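Local coordinates for aminopeptidase N family protein (Idiomarina loihiensis L2TR, PDB 4FGM) that binds zinc and probably acts as an M61-type metallo-aminopeptidase, removing residues from the N-termini of peptides, at residues T336-V340 with A378-L382; V351-S355 with I373-Y377. All coordinates share one frame; numbering follows the deposited sequence.

Overall arrangement
Both interactions lie in the M61 glycyl aminopeptidase region, on the same side of the chain's centre, with their own centres about 11 Å apart. In chain order helix 326-342 comes first, then helix 351-356, then the loop 373-377 and directly after it helix 378-394. Interaction 2 therefore falls between the two halves of interaction 1, and the second segments of both are continuous. They also touch: the CD atom of K379 packs on CG2 of V374 at 3.9 Å. Interaction 1 is a helix-helix contact, its A381 side chain about 9 Å from those of the zinc ligands H273 and E307, whereas interaction 2 packs helix 351-356 against the loop carrying Y377, whose OH bonds the maleic acid.

Interaction 1. Residues T336-V340 with A378-L382; sequences TLSRV and AKGAL
T336 meets helix 378-394 through its methyl group: CG2 stands 3.6 Å from the backbone O of A378 and continues along L382, the two side chains passing each other in opposite directions. With chi1 at -60°, CG2 lies anti to the backbone N and faces the partner helix, while OG1 is turned to the carbonyl O of L332 in its own helix. L337 starts out facing away, yet its CD1 comes back to meet CD1 of L382 at 3.7 Å, the two side chains crossing at about a right angle; L337 also packs on Y571 and L573 of strand 570-575. R339 adds a marginal contact, NH2 lying 4.4 Å from CB of A378, while T336 CA sits against one face of its guanidinium, offset toward the rim. V340 points into the interface. Its CG2 fits between CB of A378, at 3.5 Å, and CD1 of L382, at 3.6 Å, and the V340 and L382 side chains meet tip to tip. L382 thus touches T336, L337 and V340, and no hydrogen bond links the two segments. The local axes approach to 9.3 Å at a signed angle of -124°, an inclined apolar packing, and the A381 side chain is about 11 Å from the zinc ion. It joins helix 326-342 to the first turn of helix 378-394 in the helical M61 region, which holds the HExxH-type zinc site (H273, H277, E307).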
loop_
_atom_site.group_PDB
_atom_site.type_symbol
_atom_site.label_atom_id
_atom_site.label_comp_id
_atom_site.label_asym_id
_atom_site.label_seq_id
_atom_site.Cartn_x
_atom_site.Cartn_y
_atom_site.Cartn_z
ATOM N N THR A 336 3.270 7.458 -13.470
ATOM C CA THR A 336 4.327 6.668 -12.855
ATOM C C THR A 336 5.680 7.032 -13.447
ATOM O O THR A 336 6.661 7.230 -12.723
ATOM C CB THR A 336 4.097 5.156 -13.070
ATOM O OG1 THR A 336 2.851 4.764 -12.482
ATOM C CG2 THR A 336 5.222 4.353 -12.439
ATOM N N LEU A 337 5.731 7.117 -14.771
ATOM C CA LEU A 337 6.973 7.451 -15.450
ATOM C C LEU A 337 7.475 8.814 -14.984
ATOM O O LEU A 337 8.644 8.968 -14.629
ATOM C CB LEU A 337 6.761 7.445 -16.967
ATOM C CG LEU A 337 8.017 7.543 -17.836
ATOM C CD1 LEU A 337 9.047 6.530 -17.374
ATOM C CD2 LEU A 337 7.646 7.306 -19.291
ATOM N N SER A 338 6.578 9.793 -14.965
ATOM C CA SER A 338 6.925 11.147 -14.546
ATOM C C SER A 338 7.440 11.222 -13.110
ATOM O O SER A 338 8.373 11.966 -12.816
ATOM C CB SER A 338 5.714 12.068 -14.696
ATOM O OG SER A 338 5.232 12.055 -16.025
ATOM N N ARG A 339 6.837 10.453 -12.214
ATOM C CA ARG A 339 7.259 10.475 -10.822
ATOM C C ARG A 339 8.666 9.926 -10.625
ATOM O O ARG A 339 9.457 10.489 -9.874
ATOM C CB ARG A 339 6.268 9.698 -9.949
ATOM C CG ARG A 339 4.856 10.275 -9.951
ATOM C CD ARG A 339 4.039 9.696 -8.809
ATOM N NE ARG A 339 4.034 8.236 -8.829
ATOM C CZ ARG A 339 3.088 7.492 -9.397
ATOM N NH1 ARG A 339 2.054 8.070 -9.996
ATOM N NH2 ARG A 339 3.177 6.167 -9.364
ATOM N N VAL A 340 8.986 8.827 -11.297
ATOM C CA VAL A 340 10.310 8.241 -11.158
ATOM C C VAL A 340 11.383 9.182 -11.693
ATOM O O VAL A 340 12.422 9.369 -11.058
ATOM C CB VAL A 340 10.415 6.894 -11.915
ATOM C CG1 VAL A 340 11.840 6.370 -11.857
ATOM C CG2 VAL A 340 9.459 5.882 -11.304
ATOM N N ALA A 378 7.180 2.504 -7.700
ATOM C CA ALA A 378 7.156 3.141 -9.016
ATOM C C ALA A 378 8.212 2.619 -9.981
ATOM O O ALA A 378 7.888 2.250 -11.111
ATOM C CB ALA A 378 7.286 4.655 -8.864
ATOM N N LYS A 379 9.472 2.584 -9.553
ATOM C CA LYS A 379 10.504 2.085 -10.447
ATOM C C LYS A 379 10.326 0.584 -10.684
ATOM O O LYS A 379 10.626 0.076 -11.767
ATOM C CB LYS A 379 11.904 2.375 -9.906
ATOM C CG LYS A 379 12.969 2.111 -10.957
ATOM C CD LYS A 379 14.355 2.544 -10.533
ATOM C CE LYS A 379 15.347 2.298 -11.669
ATOM N NZ LYS A 379 16.727 2.753 -11.334
ATOM N N GLY A 380 9.834 -0.124 -9.673
ATOM C CA GLY A 380 9.601 -1.547 -9.839
ATOM C C GLY A 380 8.530 -1.716 -10.903
ATOM O O GLY A 380 8.558 -2.652 -11.704
ATOM N N ALA A 381 7.582 -0.787 -10.924
ATOM C CA ALA A 381 6.502 -0.839 -11.893
ATOM C C ALA A 381 7.047 -0.639 -13.301
ATOM O O ALA A 381 6.593 -1.286 -14.245
ATOM C CB ALA A 381 5.460 0.225 -11.573
ATOM N N LEU A 382 8.019 0.256 -13.445
ATOM C CA LEU A 382 8.605 0.509 -14.751
ATOM C C LEU A 382 9.462 -0.687 -15.188
ATOM O O LEU A 382 9.562 -0.994 -16.380
ATOM C CB LEU A 382 9.430 1.798 -14.722
ATOM C CG LEU A 382 8.614 3.064 -14.431
ATOM C CD1 LEU A 382 9.520 4.278 -14.485
ATOM C CD2 LEU A 382 7.489 3.207 -15.442
#

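Interaction 2. Residues V351-S355 with I373-Y377; sequences VTESS and IVSYY. With MAE (maleic acid), chain B.
The polar link between these segments is the hydrogen bond from S354 OG to the backbone O of V374, 2.7 Å long. OG approaches almost in line with the carbonyl, at a C=O...O angle of 163°, and chi1 of -180° swings it anti to its own N, out from helix 351-356 toward the loop. The same OG sits at the edge of the Y376 ring, near its plane, 3.4 Å from CD2. Replacing S354 by an alanine removes OG and would probably leave the V374 carbonyl without this donor and the Y376 ring edge without this neighbour. Apolar contacts lie alongside: V351 CG2 packs on CA of Y376 at 3.6 Å, the two side chains crossing roughly at right angles, and V374 CG1 rests 3.9 Å from S354 CB. Beyond the segments, Y376 meets the ring of F362 and packs on L303, close to the zinc ligand E307. S375 OG accepts its main hydrogen bond from A378 N and a weak one, 3.2 Å, from Y377 N (N-H...O 134°), capping the start of helix 378-394. The Y377 side chain leaves the backbone away from helix 351-356, and its OH donates to O1 of the maleic acid at 2.6 Å, with O1 in the ring plane. The near-linear serine-to-carbonyl bond and the capped turn are consistent with a defined backbone leading into Y377.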
loop_
_atom_site.group_PDB
_atom_site.type_symbol
_atom_site.label_atom_id
_atom_site.label_comp_id
_atom_site.label_asym_id
_atom_site.label_seq_id
_atom_site.Cartn_x
_atom_site.Cartn_y
_atom_site.Cartn_z
ATOM N N VAL A 351 17.080 0.508 -6.765
ATOM C CA VAL A 351 15.780 -0.012 -6.366
ATOM C C VAL A 351 15.883 -1.110 -5.303
ATOM O O VAL A 351 15.050 -1.182 -4.391
ATOM C CB VAL A 351 14.992 -0.538 -7.597
ATOM C CG1 VAL A 351 15.510 -1.904 -8.016
ATOM C CG2 VAL A 351 13.510 -0.588 -7.282
ATOM N N THR A 352 16.904 -1.956 -5.406
ATOM C CA THR A 352 17.081 -3.027 -4.435
ATOM C C THR A 352 17.513 -2.451 -3.097
ATOM O O THR A 352 17.124 -2.946 -2.037
ATOM C CB THR A 352 18.132 -4.056 -4.904
ATOM O OG1 THR A 352 19.320 -3.376 -5.332
ATOM C CG2 THR A 352 17.575 -4.888 -6.042
ATOM N N GLU A 353 18.327 -1.404 -3.153
ATOM C CA GLU A 353 18.801 -0.735 -1.947
ATOM C C GLU A 353 17.603 -0.109 -1.224
ATOM O O GLU A 353 17.513 -0.158 -0.001
ATOM C CB GLU A 353 19.829 0.341 -2.321
ATOM C CG GLU A 353 20.309 1.203 -1.175
ATOM C CD GLU A 353 21.293 2.272 -1.631
ATOM O OE1 GLU A 353 21.480 2.424 -2.865
ATOM O OE2 GLU A 353 21.870 2.962 -0.757
ATOM N N SER A 354 16.679 0.458 -1.995
ATOM C CA SER A 354 15.485 1.086 -1.438
ATOM C C SER A 354 14.603 0.058 -0.720
ATOM O O SER A 354 14.048 0.341 0.350
ATOM C CB SER A 354 14.682 1.773 -2.551
ATOM O OG SER A 354 13.519 2.399 -2.042
ATOM N N SER A 355 14.473 -1.127 -1.314
ATOM C CA SER A 355 13.676 -2.198 -0.727
ATOM C C SER A 355 14.313 -2.610 0.596
ATOM O O SER A 355 13.638 -2.742 1.622
ATOM C CB SER A 355 13.637 -3.401 -1.674
ATOM O OG SER A 355 13.070 -4.548 -1.058
ATOM N N ILE A 373 16.061 9.260 -2.450
ATOM C CA ILE A 373 15.643 7.865 -2.547
ATOM C C ILE A 373 14.860 7.613 -3.820
ATOM O O ILE A 373 14.519 8.541 -4.552
ATOM C CB ILE A 373 14.762 7.425 -1.343
ATOM C CG1 ILE A 373 13.383 8.068 -1.436
ATOM C CG2 ILE A 373 15.432 7.798 -0.025
ATOM C CD1 ILE A 373 12.404 7.544 -0.400
ATOM N N VAL A 374 14.589 6.346 -4.097
ATOM C CA VAL A 374 13.816 5.988 -5.275
ATOM C C VAL A 374 12.693 5.076 -4.789
ATOM O O VAL A 374 12.838 4.403 -3.775
ATOM C CB VAL A 374 14.698 5.267 -6.326
ATOM C CG1 VAL A 374 15.109 3.887 -5.824
ATOM C CG2 VAL A 374 13.950 5.179 -7.654
ATOM N N SER A 375 11.570 5.068 -5.494
ATOM C CA SER A 375 10.435 4.243 -5.095
ATOM C C SER A 375 10.520 2.848 -5.698
ATOM O O SER A 375 10.532 2.694 -6.925
ATOM C CB SER A 375 9.127 4.910 -5.533
ATOM O OG SER A 375 7.996 4.135 -5.173
ATOM N N TYR A 376 10.588 1.828 -4.848
ATOM C CA TYR A 376 10.643 0.461 -5.354
ATOM C C TYR A 376 9.267 0.093 -5.889
ATOM O O TYR A 376 9.102 -0.914 -6.581
ATOM C CB TYR A 376 11.107 -0.520 -4.267
ATOM C CG TYR A 376 10.376 -0.444 -2.942
ATOM C CD1 TYR A 376 9.123 -1.041 -2.774
ATOM C CD2 TYR A 376 10.960 0.193 -1.840
ATOM C CE1 TYR A 376 8.473 -1.012 -1.541
ATOM C CE2 TYR A 376 10.318 0.231 -0.602
ATOM C CZ TYR A 376 9.076 -0.376 -0.460
ATOM O OH TYR A 376 8.442 -0.347 0.760
ATOM N N TYR A 377 8.282 0.936 -5.584
ATOM C CA TYR A 377 6.922 0.743 -6.073
ATOM C C TYR A 377 6.887 1.217 -7.519
ATOM O O TYR A 377 6.604 0.448 -8.437
ATOM C CB TYR A 377 5.926 1.597 -5.285
ATOM C CG TYR A 377 5.467 1.020 -3.975
ATOM C CD1 TYR A 377 4.432 0.086 -3.927
ATOM C CD2 TYR A 377 6.045 1.429 -2.776
ATOM C CE1 TYR A 377 3.979 -0.422 -2.712
ATOM C CE2 TYR A 377 5.600 0.928 -1.560
ATOM C CZ TYR A 377 4.567 0.008 -1.538
ATOM O OH TYR A 377 4.103 -0.458 -0.339
HETATM C C1 MAE B . 1.084 -2.236 0.012
HETATM O O1 MAE B . 2.351 -2.393 -0.080
HETATM O O2 MAE B . 0.345 -3.182 -0.347
HETATM C C2 MAE B . 0.586 -0.965 0.585
HETATM C C3 MAE B . 0.598 -0.493 1.829
HETATM C C4 MAE B . 1.148 -1.155 3.007
HETATM O O3 MAE B . 1.659 -2.291 3.039
HETATM O O4 MAE B . 1.115 -0.462 4.045
#